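Actin-related protein 8 (Homo sapiens, PDB 4FO0) binds ATP, has low basal ATPase activity, does not polymerise, and is a proposed core component of the chromatin-remodelling INO80 complex. Local coordinates at residues H42-R47 with L174-V179; L322-S327 with E353-P358; T496-Y501 with R534-V539. All coordinates share one frame; numbering follows the deposited sequence.

Contact 1: residues H42-R47 with L174-V179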
ATOM      1  N   HIS A  42       0.649   8.481  -6.463  1.00 31.56           N
ATOM      2  CA  HIS A  42       2.066   8.666  -6.684  1.00 27.27           C
ATOM      3  C   HIS A  42       2.417   8.291  -8.121  1.00 35.78           C
ATOM      4  O   HIS A  42       3.013   7.235  -8.389  1.00 35.14           O
ATOM      5  CB  HIS A  42       2.816   7.804  -5.689  1.00 32.12           C
ATOM      6  CG  HIS A  42       4.257   8.140  -5.588  1.00 35.77           C
ATOM      7  ND1 HIS A  42       5.242   7.336  -6.114  1.00 47.97           N
ATOM      8  CD2 HIS A  42       4.882   9.207  -5.048  1.00 36.31           C
ATOM      9  CE1 HIS A  42       6.417   7.892  -5.890  1.00 47.14           C
ATOM     10  NE2 HIS A  42       6.225   9.024  -5.237  1.00 32.89           N
ATOM     11  N   VAL A  43       2.021   9.161  -9.043  1.00 29.26           N
ATOM     12  CA  VAL A  43       2.041   8.861 -10.470  1.00 30.99           C
ATOM     13  C   VAL A  43       2.238  10.145 -11.272  1.00 34.73           C
ATOM     14  O   VAL A  43       1.911  11.241 -10.803  1.00 30.08           O
ATOM     15  CB  VAL A  43       0.717   8.214 -10.909  1.00 37.75           C
ATOM     16  CG1 VAL A  43      -0.441   9.170 -10.636  1.00 32.58           C
ATOM     17  CG2 VAL A  43       0.760   7.796 -12.402  1.00 27.75           C
ATOM     18  N   ILE A  44       2.779  10.010 -12.478  1.00 23.51           N
ATOM     19  CA  ILE A  44       3.046  11.169 -13.312  1.00 27.08           C
ATOM     20  C   ILE A  44       2.805  10.842 -14.783  1.00 36.76           C
ATOM     21  O   ILE A  44       3.163   9.765 -15.269  1.00 36.26           O
ATOM     22  CB  ILE A  44       4.491  11.709 -13.120  1.00 33.30           C
ATOM     23  CG1 ILE A  44       4.751  12.872 -14.074  1.00 32.77           C
ATOM     24  CG2 ILE A  44       5.515  10.639 -13.393  1.00 33.13           C
ATOM     25  CD1 ILE A  44       6.040  13.598 -13.819  1.00 25.33           C
ATOM     26  N   ALA A  45       2.171  11.770 -15.483  1.00 32.09           N
ATOM     27  CA  ALA A  45       2.003  11.647 -16.928  1.00 38.23           C
ATOM     28  C   ALA A  45       2.968  12.594 -17.626  1.00 39.86           C
ATOM     29  O   ALA A  45       3.038  13.781 -17.306  1.00 40.27           O
ATOM     30  CB  ALA A  45       0.570  11.954 -17.335  1.00 33.77           C
ATOM     31  N   ARG A  46       3.718  12.058 -18.575  1.00 37.78           N
ATOM     32  CA  ARG A  46       4.687  12.848 -19.297  1.00 27.71           C
ATOM     33  C   ARG A  46       4.298  12.877 -20.752  1.00 43.67           C
ATOM     34  O   ARG A  46       3.971  11.830 -21.330  1.00 40.26           O
ATOM     35  CB  ARG A  46       6.077  12.259 -19.130  1.00 38.89           C
ATOM     36  CG  ARG A  46       6.712  12.587 -17.797  1.00 35.84           C
ATOM     37  CD  ARG A  46       8.203  12.397 -17.872  1.00 37.45           C
ATOM     38  NE  ARG A  46       8.890  12.798 -16.644  1.00 42.95           N
ATOM     39  CZ  ARG A  46       9.161  14.051 -16.300  1.00 38.41           C
ATOM     40  NH1 ARG A  46       8.776  15.057 -17.078  1.00 52.65           N
ATOM     41  NH2 ARG A  46       9.804  14.294 -15.169  1.00 42.50           N
ATOM     42  N   ARG A  47       4.326  14.075 -21.339  1.00 45.27           N
ATOM     43  CA  ARG A  47       3.963  14.243 -22.741  1.00 49.85           C
ATOM     44  C   ARG A  47       4.999  13.609 -23.642  1.00 51.22           C
ATOM     45  O   ARG A  47       6.132  13.375 -23.232  1.00 62.88           O
ATOM     46  CB  ARG A  47       3.793  15.717 -23.109  1.00 48.46           C
ATOM     47  CG  ARG A  47       3.088  15.920 -24.448  1.00 54.04           C
ATOM     48  CD  ARG A  47       2.938  17.388 -24.805  1.00 56.39           C
ATOM     49  NE  ARG A  47       1.545  17.827 -24.801  1.00 68.59           N
ATOM     50  CZ  ARG A  47       0.700  17.646 -25.811  1.00 76.17           C
ATOM     51  NH1 ARG A  47       1.101  17.025 -26.912  1.00 60.41           N
ATOM     52  NH2 ARG A  47      -0.553  18.075 -25.717  1.00 86.98           N
ATOM     53  N   LEU A 174      14.107   9.043 -10.638  1.00 35.59           N
ATOM     54  CA  LEU A 174      14.431  10.079  -9.673  1.00 42.55           C
ATOM     55  C   LEU A 174      13.889  11.432 -10.120  1.00 40.78           C
ATOM     56  O   LEU A 174      13.430  12.223  -9.304  1.00 51.01           O
ATOM     57  CB  LEU A 174      15.938  10.136  -9.434  1.00 37.00           C
ATOM     58  CG  LEU A 174      16.446   9.018  -8.527  1.00 37.36           C
ATOM     59  CD1 LEU A 174      17.945   8.941  -8.583  1.00 36.70           C
ATOM     60  CD2 LEU A 174      15.999   9.280  -7.113  1.00 41.58           C
ATOM     61  N   ALA A 175      13.918  11.694 -11.417  1.00 32.90           N
ATOM     62  CA  ALA A 175      13.420  12.962 -11.909  1.00 33.31           C
ATOM     63  C   ALA A 175      11.907  13.029 -11.739  1.00 46.23           C
ATOM     64  O   ALA A 175      11.347  14.089 -11.419  1.00 42.38           O
ATOM     65  CB  ALA A 175      13.804  13.151 -13.347  1.00 21.24           C
ATOM     66  N   ASP A 176      11.260  11.883 -11.935  1.00 40.12           N
ATOM     67  CA  ASP A 176       9.820  11.767 -11.752  1.00 32.10           C
ATOM     68  C   ASP A 176       9.435  11.934 -10.285  1.00 30.39           C
ATOM     69  O   ASP A 176       8.460  12.616  -9.974  1.00 37.34           O
ATOM     70  CB  ASP A 176       9.306  10.436 -12.305  1.00 37.41           C
ATOM     71  CG  ASP A 176       9.388  10.360 -13.839  1.00 65.59           C
ATOM     72  OD1 ASP A 176       9.670  11.406 -14.467  1.00 56.86           O
ATOM     73  OD2 ASP A 176       9.167   9.262 -14.420  1.00 69.94           O
ATOM     74  N   ILE A 177      10.201  11.323  -9.386  1.00 28.95           N
ATOM     75  CA  ILE A 177       9.978  11.511  -7.958  1.00 34.39           C
ATOM     76  C   ILE A 177      10.057  12.981  -7.620  1.00 36.84           C
ATOM     77  O   ILE A 177       9.168  13.522  -6.970  1.00 31.48           O
ATOM     78  CB  ILE A 177      11.011  10.777  -7.102  1.00 45.86           C
ATOM     79  CG1 ILE A 177      10.912   9.279  -7.357  1.00 39.80           C
ATOM     80  CG2 ILE A 177      10.794  11.076  -5.607  1.00 29.39           C
ATOM     81  CD1 ILE A 177       9.538   8.789  -7.205  1.00 39.52           C
ATOM     82  N   GLU A 178      11.120  13.630  -8.078  1.00 37.78           N
ATOM     83  CA  GLU A 178      11.326  15.025  -7.745  1.00 45.62           C
ATOM     84  C   GLU A 178      10.186  15.887  -8.257  1.00 37.84           C
ATOM     85  O   GLU A 178       9.666  16.735  -7.538  1.00 42.93           O
ATOM     86  CB  GLU A 178      12.649  15.538  -8.288  1.00 48.52           C
ATOM     87  CG  GLU A 178      12.769  17.044  -8.149  1.00 55.04           C
ATOM     88  CD  GLU A 178      14.188  17.546  -8.307  1.00 57.47           C
ATOM     89  OE1 GLU A 178      15.055  16.757  -8.749  1.00 71.92           O
ATOM     90  OE2 GLU A 178      14.435  18.731  -7.983  1.00 67.50           O
ATOM     91  N   VAL A 179       9.792  15.672  -9.499  1.00 38.04           N
ATOM     92  CA  VAL A 179       8.667  16.414 -10.035  1.00 29.40           C
ATOM     93  C   VAL A 179       7.390  16.155  -9.224  1.00 44.15           C
ATOM     94  O   VAL A 179       6.678  17.093  -8.860  1.00 39.40           O
ATOM     95  CB  VAL A 179       8.445  16.110 -11.517  1.00 29.40           C
ATOM     96  CG1 VAL A 179       7.152  16.750 -12.013  1.00 33.11           C
ATOM     97  CG2 VAL A 179       9.628  16.607 -12.323  1.00 35.33           C
TER
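Residues Ile44 and Asp176 mark the approach of strand 44-47 to helix 174-179, their CA atoms 7.0 Å apart and the two short axes turned 112° to each other, 9.9 Å at closest. This is a helix-on-sheet packing of the actin fold: strand 38-47 belongs to the mixed sheet that begins at the chain's first strands, and helix 170-187 lies across it. Arg46 and Asp176 form a salt bridge. The chain of Arg46, extended from CG to NE, carries NE to Asp176. The guanidinium meets one carboxylate oxygen side-on: NE of Arg46 donates to Asp176 OD1 at 2.7 Å and NH2 of Arg46 to the same OD1 at 3.0 Å. OD1 lies in the guanidinium plane and receives NE on its syn side, with NE somewhat off the carboxylate plane; the two flat groups are 34° apart. This double grip on one atom would help fix the rotation of the guanidinium. Ile44 packs on one face of this guanidinium: its CG1 is anti to the backbone N (chi1 177°), and CD1 beyond it lies 3.9 Å from the guanidinium plane of Arg46, offset toward the rim. The same CD1 meets CG1 of Val179 at 3.8 Å, the two side chains crossing at about a right angle, and the CG2 branch rests against the carboxylate carbon of Asp176. At the start of the segment, the side chain of His42 is about 7 Å from the bound ATP. Its NE2 is hydrogen-bonded to Trp181 NE1, and at the ring edge CE1 of His42 touches CD1 of Ile177 at 3.5 Å.

Contact 2: residues L322-S327 with E353-P358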
ATOM      1  N   LEU A 322     -14.006  -9.833   5.570  1.00 36.79           N
ATOM      2  CA  LEU A 322     -13.470 -11.057   6.182  1.00 41.73           C
ATOM      3  C   LEU A 322     -14.360 -11.532   7.335  1.00 46.63           C
ATOM      4  O   LEU A 322     -13.878 -11.890   8.412  1.00 40.95           O
ATOM      5  CB  LEU A 322     -12.043 -10.844   6.672  1.00 27.50           C
ATOM      6  CG  LEU A 322     -10.980 -10.700   5.589  1.00 29.88           C
ATOM      7  CD1 LEU A 322      -9.697 -10.118   6.174  1.00 41.19           C
ATOM      8  CD2 LEU A 322     -10.709 -12.041   4.947  1.00 24.94           C
ATOM      9  N   ASP A 323     -15.664 -11.534   7.094  1.00 39.05           N
ATOM     10  CA  ASP A 323     -16.635 -11.892   8.115  1.00 50.30           C
ATOM     11  C   ASP A 323     -17.367 -13.207   7.758  1.00 47.16           C
ATOM     12  O   ASP A 323     -18.165 -13.236   6.820  1.00 45.33           O
ATOM     13  CB  ASP A 323     -17.616 -10.724   8.257  1.00 52.51           C
ATOM     14  CG  ASP A 323     -18.672 -10.953   9.321  1.00 64.16           C
ATOM     15  OD1 ASP A 323     -18.741 -12.074   9.878  1.00 63.88           O
ATOM     16  OD2 ASP A 323     -19.450 -10.002   9.585  1.00 59.60           O
ATOM     17  N   GLN A 324     -17.097 -14.289   8.492  1.00 44.38           N
ATOM     18  CA  GLN A 324     -17.755 -15.578   8.217  1.00 49.98           C
ATOM     19  C   GLN A 324     -19.268 -15.466   8.184  1.00 45.01           C
ATOM     20  O   GLN A 324     -19.944 -16.190   7.449  1.00 54.85           O
ATOM     21  CB  GLN A 324     -17.402 -16.629   9.268  1.00 44.67           C
ATOM     22  CG  GLN A 324     -16.091 -17.314   9.051  1.00 59.95           C
ATOM     23  CD  GLN A 324     -16.057 -18.155   7.787  1.00 59.31           C
ATOM     24  OE1 GLN A 324     -15.263 -17.888   6.879  1.00 61.10           O
ATOM     25  NE2 GLN A 324     -16.890 -19.195   7.735  1.00 42.36           N
ATOM     26  N   ASP A 325     -19.797 -14.560   8.991  1.00 40.00           N
ATOM     27  CA  ASP A 325     -21.229 -14.512   9.239  1.00 46.69           C
ATOM     28  C   ASP A 325     -22.038 -13.833   8.143  1.00 45.16           C
ATOM     29  O   ASP A 325     -23.265 -13.955   8.107  1.00 56.79           O
ATOM     30  CB  ASP A 325     -21.503 -13.903  10.614  1.00 54.01           C
ATOM     31  CG  ASP A 325     -20.852 -14.700  11.736  1.00 57.84           C
ATOM     32  OD1 ASP A 325     -20.791 -15.946  11.632  1.00 60.51           O
ATOM     33  OD2 ASP A 325     -20.385 -14.081  12.712  1.00 66.23           O
ATOM     34  N   ILE A 326     -21.349 -13.134   7.245  1.00 48.15           N
ATOM     35  CA  ILE A 326     -21.976 -12.585   6.049  1.00 43.22           C
ATOM     36  C   ILE A 326     -21.921 -13.658   4.973  1.00 52.61           C
ATOM     37  O   ILE A 326     -20.847 -13.982   4.460  1.00 53.23           O
ATOM     38  CB  ILE A 326     -21.224 -11.337   5.531  1.00 51.54           C
ATOM     39  CG1 ILE A 326     -21.223 -10.223   6.568  1.00 37.51           C
ATOM     40  CG2 ILE A 326     -21.843 -10.814   4.251  1.00 23.85           C
ATOM     41  CD1 ILE A 326     -20.502  -8.976   6.079  1.00 42.47           C
ATOM     42  N   SER A 327     -23.069 -14.216   4.621  1.00 42.88           N
ATOM     43  CA  SER A 327     -23.073 -15.347   3.704  1.00 39.89           C
ATOM     44  C   SER A 327     -24.296 -15.321   2.820  1.00 32.43           C
ATOM     45  O   SER A 327     -25.186 -14.492   3.003  1.00 46.92           O
ATOM     46  CB  SER A 327     -23.047 -16.657   4.494  1.00 57.47           C
ATOM     47  OG  SER A 327     -24.237 -16.812   5.257  1.00 48.57           O
ATOM     48  N   GLU A 353     -17.387 -14.840  -3.378  1.00 44.81           N
ATOM     49  CA  GLU A 353     -16.352 -13.986  -3.931  1.00 39.57           C
ATOM     50  C   GLU A 353     -15.984 -12.812  -2.982  1.00 31.60           C
ATOM     51  O   GLU A 353     -14.819 -12.442  -2.859  1.00 33.19           O
ATOM     52  CB  GLU A 353     -16.795 -13.492  -5.301  1.00 32.65           C
ATOM     53  CG  GLU A 353     -18.303 -13.450  -5.456  1.00 51.39           C
ATOM     54  CD  GLU A 353     -18.911 -14.760  -5.935  1.00 54.33           C
ATOM     55  OE1 GLU A 353     -20.015 -15.097  -5.465  1.00 62.95           O
ATOM     56  OE2 GLU A 353     -18.307 -15.440  -6.799  1.00 63.70           O
ATOM     57  N   LYS A 354     -16.965 -12.251  -2.289  1.00 24.48           N
ATOM     58  CA  LYS A 354     -16.691 -11.133  -1.382  1.00 29.46           C
ATOM     59  C   LYS A 354     -15.767 -11.508  -0.243  1.00 35.23           C
ATOM     60  O   LYS A 354     -15.114 -10.637   0.326  1.00 36.73           O
ATOM     61  CB  LYS A 354     -17.983 -10.545  -0.808  1.00 30.00           C
ATOM     62  CG  LYS A 354     -18.874  -9.869  -1.834  1.00 30.16           C
ATOM     63  CD  LYS A 354     -20.122  -9.333  -1.181  1.00 39.82           C
ATOM     64  CE  LYS A 354     -21.048 -10.452  -0.768  1.00 39.51           C
ATOM     65  NZ  LYS A 354     -22.155  -9.879   0.027  1.00 49.29           N
ATOM     66  N   LEU A 355     -15.735 -12.797   0.098  1.00 29.65           N
ATOM     67  CA  LEU A 355     -14.893 -13.304   1.185  1.00 30.49           C
ATOM     68  C   LEU A 355     -13.664 -14.055   0.671  1.00 26.84           C
ATOM     69  O   LEU A 355     -12.596 -13.959   1.238  1.00 27.54           O
ATOM     70  CB  LEU A 355     -15.699 -14.210   2.109  1.00 37.26           C
ATOM     71  CG  LEU A 355     -14.938 -14.959   3.206  1.00 33.22           C
ATOM     72  CD1 LEU A 355     -14.399 -14.011   4.285  1.00 23.69           C
ATOM     73  CD2 LEU A 355     -15.873 -15.964   3.821  1.00 25.92           C
ATOM     74  N   GLN A 356     -13.826 -14.790  -0.418  1.00 34.65           N
ATOM     75  CA  GLN A 356     -12.711 -15.484  -1.036  1.00 29.83           C
ATOM     76  C   GLN A 356     -11.541 -14.560  -1.366  1.00 36.89           C
ATOM     77  O   GLN A 356     -10.395 -14.852  -1.022  1.00 37.95           O
ATOM     78  CB  GLN A 356     -13.175 -16.197  -2.301  1.00 29.36           C
ATOM     79  CG  GLN A 356     -14.160 -17.322  -2.041  1.00 39.81           C
ATOM     80  CD  GLN A 356     -14.779 -17.829  -3.323  1.00 36.37           C
ATOM     81  OE1 GLN A 356     -15.368 -17.061  -4.082  1.00 60.21           O
ATOM     82  NE2 GLN A 356     -14.621 -19.110  -3.590  1.00 51.63           N
ATOM     83  N   ALA A 357     -11.830 -13.447  -2.035  1.00 35.66           N
ATOM     84  CA  ALA A 357     -10.783 -12.580  -2.558  1.00 22.23           C
ATOM     85  C   ALA A 357      -9.826 -12.036  -1.480  1.00 36.98           C
ATOM     86  O   ALA A 357      -8.612 -12.125  -1.626  1.00 32.08           O
ATOM     87  CB  ALA A 357     -11.398 -11.452  -3.353  1.00 29.11           C
ATOM     88  N   PRO A 358     -10.372 -11.452  -0.408  1.00 30.95           N
ATOM     89  CA  PRO A 358      -9.529 -10.928   0.677  1.00 25.28           C
ATOM     90  C   PRO A 358      -8.717 -12.036   1.324  1.00 39.77           C
ATOM     91  O   PRO A 358      -7.601 -11.798   1.778  1.00 34.69           O
ATOM     92  CB  PRO A 358     -10.543 -10.391   1.698  1.00 24.92           C
ATOM     93  CG  PRO A 358     -11.796 -10.195   0.929  1.00 40.57           C
ATOM     94  CD  PRO A 358     -11.803 -11.168  -0.211  1.00 22.17           C
TER
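With CG anti to the backbone N (chi1 173°), Leu355 reaches out to Leu322, whose own CG, anti to its carbonyl carbon (chi1 -71°), leads toward Pro358. Their meeting joins a turn to a helix within the actin fold: the loop after helix 306-319 makes a type I beta turn from Asp323 to Ile326 and packs on the short helix 353-359. The two methyls of Leu355 divide the work. CD1 of Leu355 presses on the backbone at Leu322 CA, 3.6 Å away, whereas CD2 of Leu355 lies 3.7 Å from Gln324 OE1. The amide chain of Gln324, bent at chi2, crosses the leucine at about a right angle; its NE2 makes a weak hydrogen bond to Ile86 O of helix 71-88, and the side chain of Ile86 also touches Leu355. Three residues on from Leu355, Pro358 and Leu322 slide past each other in opposite directions, Leu322 CD2 coming within 3.6 Å of Pro358 CB. Ala516 and Phe519 of helix 516-527 also pack on Leu322, and the proline side chain is about 8 Å from the bound ATP. No hydrogen bond crosses between the two segments, and the contact rests mainly on van der Waals packing. Within the turn, Ile326 N bonds to Asp323 O, and Asp325 N donates to Asp323 OD1 at 2.8 Å from above the carboxylate plane, forming an Asx turn. Beside the turn, the amine of Lys354 is hydrogen-bonded to His332 NE2, and Ile326 CG2 stands 4.3 Å from Lys354 NZ.

Contact 3: residues T496-Y501 with R534-V539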
ATOM      1  N   THR A 496      11.055 -11.570  24.156  1.00 60.65           N
ATOM      2  CA  THR A 496      10.699 -10.824  22.966  1.00 60.68           C
ATOM      3  C   THR A 496       9.471 -11.476  22.335  1.00 69.18           C
ATOM      4  O   THR A 496       8.446 -10.811  22.144  1.00 64.29           O
ATOM      5  CB  THR A 496      11.848 -10.785  21.946  1.00 66.92           C
ATOM      6  OG1 THR A 496      12.937 -10.019  22.472  1.00 60.17           O
ATOM      7  CG2 THR A 496      11.387 -10.141  20.657  1.00 56.02           C
ATOM      8  N   LYS A 497       9.559 -12.776  22.041  1.00 46.74           N
ATOM      9  CA  LYS A 497       8.446 -13.477  21.402  1.00 47.37           C
ATOM     10  C   LYS A 497       7.149 -13.328  22.179  1.00 60.25           C
ATOM     11  O   LYS A 497       6.092 -13.103  21.595  1.00 65.82           O
ATOM     12  CB  LYS A 497       8.749 -14.954  21.200  1.00 44.94           C
ATOM     13  CG  LYS A 497       9.874 -15.219  20.243  1.00 46.57           C
ATOM     14  CD  LYS A 497      10.082 -16.715  20.071  1.00 46.86           C
ATOM     15  CE  LYS A 497      11.378 -16.996  19.343  1.00 45.37           C
ATOM     16  NZ  LYS A 497      11.382 -18.332  18.697  1.00 51.58           N
ATOM     17  N   LYS A 498       7.211 -13.466  23.496  1.00 65.30           N
ATOM     18  CA  LYS A 498       6.006 -13.272  24.280  1.00 65.31           C
ATOM     19  C   LYS A 498       5.409 -11.924  23.903  1.00 64.23           C
ATOM     20  O   LYS A 498       4.213 -11.817  23.610  1.00 64.86           O
ATOM     21  CB  LYS A 498       6.294 -13.340  25.782  1.00 78.40           C
ATOM     22  CG  LYS A 498       6.178 -14.736  26.375  1.00 90.97           C
ATOM     23  CD  LYS A 498       6.096 -14.696  27.904  1.00101.73           C
ATOM     24  CE  LYS A 498       7.368 -14.121  28.527  1.00113.73           C
ATOM     25  NZ  LYS A 498       7.260 -13.935  30.010  1.00 89.39           N
ATOM     26  N   LYS A 499       6.256 -10.899  23.886  1.00 56.15           N
ATOM     27  CA  LYS A 499       5.804  -9.546  23.584  1.00 52.26           C
ATOM     28  C   LYS A 499       5.206  -9.431  22.187  1.00 60.29           C
ATOM     29  O   LYS A 499       4.180  -8.784  22.004  1.00 60.39           O
ATOM     30  CB  LYS A 499       6.944  -8.546  23.777  1.00 63.18           C
ATOM     31  CG  LYS A 499       7.407  -8.442  25.231  1.00 72.65           C
ATOM     32  CD  LYS A 499       8.207  -7.174  25.507  1.00 91.56           C
ATOM     33  CE  LYS A 499       9.597  -7.222  24.882  1.00 89.41           C
ATOM     34  NZ  LYS A 499      10.282  -5.895  24.974  1.00 95.85           N
ATOM     35  N   MET A 500       5.842 -10.082  21.215  1.00 56.49           N
ATOM     36  CA  MET A 500       5.394 -10.048  19.823  1.00 48.42           C
ATOM     37  C   MET A 500       4.067 -10.762  19.577  1.00 54.69           C
ATOM     38  O   MET A 500       3.179 -10.197  18.936  1.00 50.73           O
ATOM     39  CB  MET A 500       6.465 -10.621  18.893  1.00 44.12           C
ATOM     40  CG  MET A 500       7.809  -9.893  18.962  1.00 48.32           C
ATOM     41  SD  MET A 500       7.634  -8.100  18.901  1.00 55.37           S
ATOM     42  CE  MET A 500       9.300  -7.541  19.215  1.00 53.04           C
ATOM     43  N   TYR A 501       3.927 -11.997  20.064  1.00 59.04           N
ATOM     44  CA  TYR A 501       2.662 -12.720  19.905  1.00 49.82           C
ATOM     45  C   TYR A 501       1.550 -11.927  20.555  1.00 51.94           C
ATOM     46  O   TYR A 501       0.440 -11.874  20.036  1.00 63.97           O
ATOM     47  CB  TYR A 501       2.684 -14.116  20.537  1.00 41.54           C
ATOM     48  CG  TYR A 501       3.573 -15.125  19.857  1.00 43.18           C
ATOM     49  CD1 TYR A 501       3.236 -15.670  18.628  1.00 51.64           C
ATOM     50  CD2 TYR A 501       4.749 -15.551  20.459  1.00 63.25           C
ATOM     51  CE1 TYR A 501       4.063 -16.606  18.001  1.00 54.52           C
ATOM     52  CE2 TYR A 501       5.579 -16.478  19.849  1.00 55.00           C
ATOM     53  CZ  TYR A 501       5.232 -17.005  18.620  1.00 54.70           C
ATOM     54  OH  TYR A 501       6.068 -17.925  18.024  1.00 52.09           O
ATOM     55  N   ARG A 534      -0.267 -20.754  25.553  1.00 78.68           N
ATOM     56  CA  ARG A 534      -0.565 -20.948  26.967  1.00 80.32           C
ATOM     57  C   ARG A 534       0.110 -19.882  27.822  1.00 84.60           C
ATOM     58  O   ARG A 534      -0.555 -19.094  28.499  1.00 76.14           O
ATOM     59  CB  ARG A 534      -0.148 -22.350  27.412  1.00 74.21           C
ATOM     60  CG  ARG A 534      -1.133 -23.422  26.957  1.00 88.96           C
ATOM     61  CD  ARG A 534      -0.739 -24.814  27.431  1.00100.60           C
ATOM     62  NE  ARG A 534      -0.032 -25.559  26.395  1.00101.53           N
ATOM     63  CZ  ARG A 534       1.272 -25.818  26.414  1.00 98.10           C
ATOM     64  NH1 ARG A 534       2.020 -25.402  27.434  1.00 72.01           N
ATOM     65  NH2 ARG A 534       1.824 -26.501  25.413  1.00 74.07           N
ATOM     66  N   ILE A 535       1.436 -19.856  27.774  1.00 77.59           N
ATOM     67  CA  ILE A 535       2.207 -18.823  28.454  1.00 80.28           C
ATOM     68  C   ILE A 535       1.614 -17.414  28.320  1.00 79.36           C
ATOM     69  O   ILE A 535       1.826 -16.572  29.184  1.00 81.55           O
ATOM     70  CB  ILE A 535       3.636 -18.775  27.903  1.00 92.03           C
ATOM     71  CG1 ILE A 535       4.199 -20.192  27.771  1.00 91.69           C
ATOM     72  CG2 ILE A 535       4.507 -17.884  28.775  1.00 83.34           C
ATOM     73  CD1 ILE A 535       5.323 -20.316  26.750  1.00 86.05           C
ATOM     74  N   ILE A 536       0.821 -17.162  27.284  1.00 86.95           N
ATOM     75  CA  ILE A 536       0.460 -15.780  26.954  1.00 83.22           C
ATOM     76  C   ILE A 536      -1.012 -15.457  27.199  1.00 83.66           C
ATOM     77  O   ILE A 536      -1.895 -16.195  26.775  1.00 80.60           O
ATOM     78  CB  ILE A 536       0.804 -15.439  25.496  1.00 78.58           C
ATOM     79  CG1 ILE A 536       2.093 -14.633  25.435  1.00 66.07           C
ATOM     80  CG2 ILE A 536      -0.325 -14.654  24.853  1.00 75.89           C
ATOM     81  CD1 ILE A 536       2.474 -14.219  24.036  1.00 76.68           C
ATOM     82  N   GLU A 537      -1.263 -14.362  27.912  1.00 72.14           N
ATOM     83  CA  GLU A 537      -2.607 -14.056  28.395  1.00 90.84           C
ATOM     84  C   GLU A 537      -3.638 -13.790  27.303  1.00 93.31           C
ATOM     85  O   GLU A 537      -4.754 -14.297  27.367  1.00 95.81           O
ATOM     86  CB  GLU A 537      -2.570 -12.863  29.352  1.00 81.78           C
ATOM     87  CG  GLU A 537      -1.270 -12.081  29.325  1.00112.45           C
ATOM     88  CD  GLU A 537      -1.472 -10.609  29.623  1.00140.58           C
ATOM     89  OE1 GLU A 537      -2.287 -10.290  30.513  1.00135.64           O
ATOM     90  OE2 GLU A 537      -0.818  -9.771  28.967  1.00147.09           O
ATOM     91  N   ASN A 538      -3.267 -13.005  26.299  1.00 89.80           N
ATOM     92  CA  ASN A 538      -3.990 -13.015  25.033  1.00107.77           C
ATOM     93  C   ASN A 538      -3.153 -12.555  23.846  1.00 94.32           C
ATOM     94  O   ASN A 538      -2.198 -11.802  24.004  1.00 72.77           O
ATOM     95  CB  ASN A 538      -5.263 -12.177  25.138  1.00104.38           C
ATOM     96  CG  ASN A 538      -5.032 -10.853  25.832  1.00109.47           C
ATOM     97  OD1 ASN A 538      -4.473  -9.926  25.250  1.00108.47           O
ATOM     98  ND2 ASN A 538      -5.465 -10.756  27.080  1.00 99.97           N
ATOM     99  N   VAL A 539      -3.544 -12.989  22.654  1.00 82.18           N
ATOM    100  CA  VAL A 539      -2.980 -12.458  21.431  1.00 71.73           C
ATOM    101  C   VAL A 539      -3.817 -11.249  21.057  1.00 66.77           C
ATOM    102  O   VAL A 539      -5.033 -11.345  20.935  1.00 72.58           O
ATOM    103  CB  VAL A 539      -3.036 -13.501  20.302  1.00 71.00           C
ATOM    104  CG1 VAL A 539      -2.781 -12.852  18.950  1.00 68.38           C
ATOM    105  CG2 VAL A 539      -2.037 -14.612  20.568  1.00 73.11           C
TER
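In the actin fold, the last turns of helix 494-502, through Lys498 and Tyr501, receive Ile535, Ile536 and Val539 from the end of helix 530-535 and the link that follows it into strand 540-542. Ile536, the first residue to leave helical geometry, points its side chain between two helix residues. Its CD1 meets Tyr501 CB at 3.5 Å and also lies beside the carbonyl oxygen of Lys498. Lys498 and Ile536 slide past each other in opposite directions, with Lys498 CG 4.2 Å from Ile536 CG1. One residue earlier, CG2 of Ile535 touches Lys498 CD at 3.7 Å, the side chains crossing at about a right angle. Val539 then packs on the backbone: its CG1, anti to the backbone N (chi1 166°), is 3.5 Å from Tyr501 O. The ring of Tyr501 meets that of Phe532, and its side chain also touches Leu485 and Ile488 of helix 480-489. An alanine in place of Ile536 would probably open a gap beside Tyr501 CB and leave the aliphatic part of Lys498 with less apolar cover. No hydrogen bond spans the two segments; side-chain carbons pack on each other and on the helix backbone. Strand 503-507, which follows helix 494-502, runs parallel to its neighbour 540-542 with helices 516-527 and 530-535 between them in sequence, the topology of a beta-alpha-beta crossover.

In the fold
The three contacts follow one another along the chain, each closing before the next opens. Contact 1 belongs to the sheet of strand 38-47 and helix 170-187; contact 3 flanks the other sheet, whose strands 503-507 and 540-542 follow its segments. Their centres are 45 Å apart, on opposite sides of the chain's centre. Contact 2 is 38 Å from contact 1 and 28 Å from contact 3, centre to centre, and none touches another. Helix 516-527 relates the last two, packing on Leu322 of contact 2 and on Val539 of contact 3. Contacts 1 and 2, though on opposite sides of the chain's centre, each bring a side chain near the ATP, His42 and Pro358; contact 3 lies away from the nucleotide site.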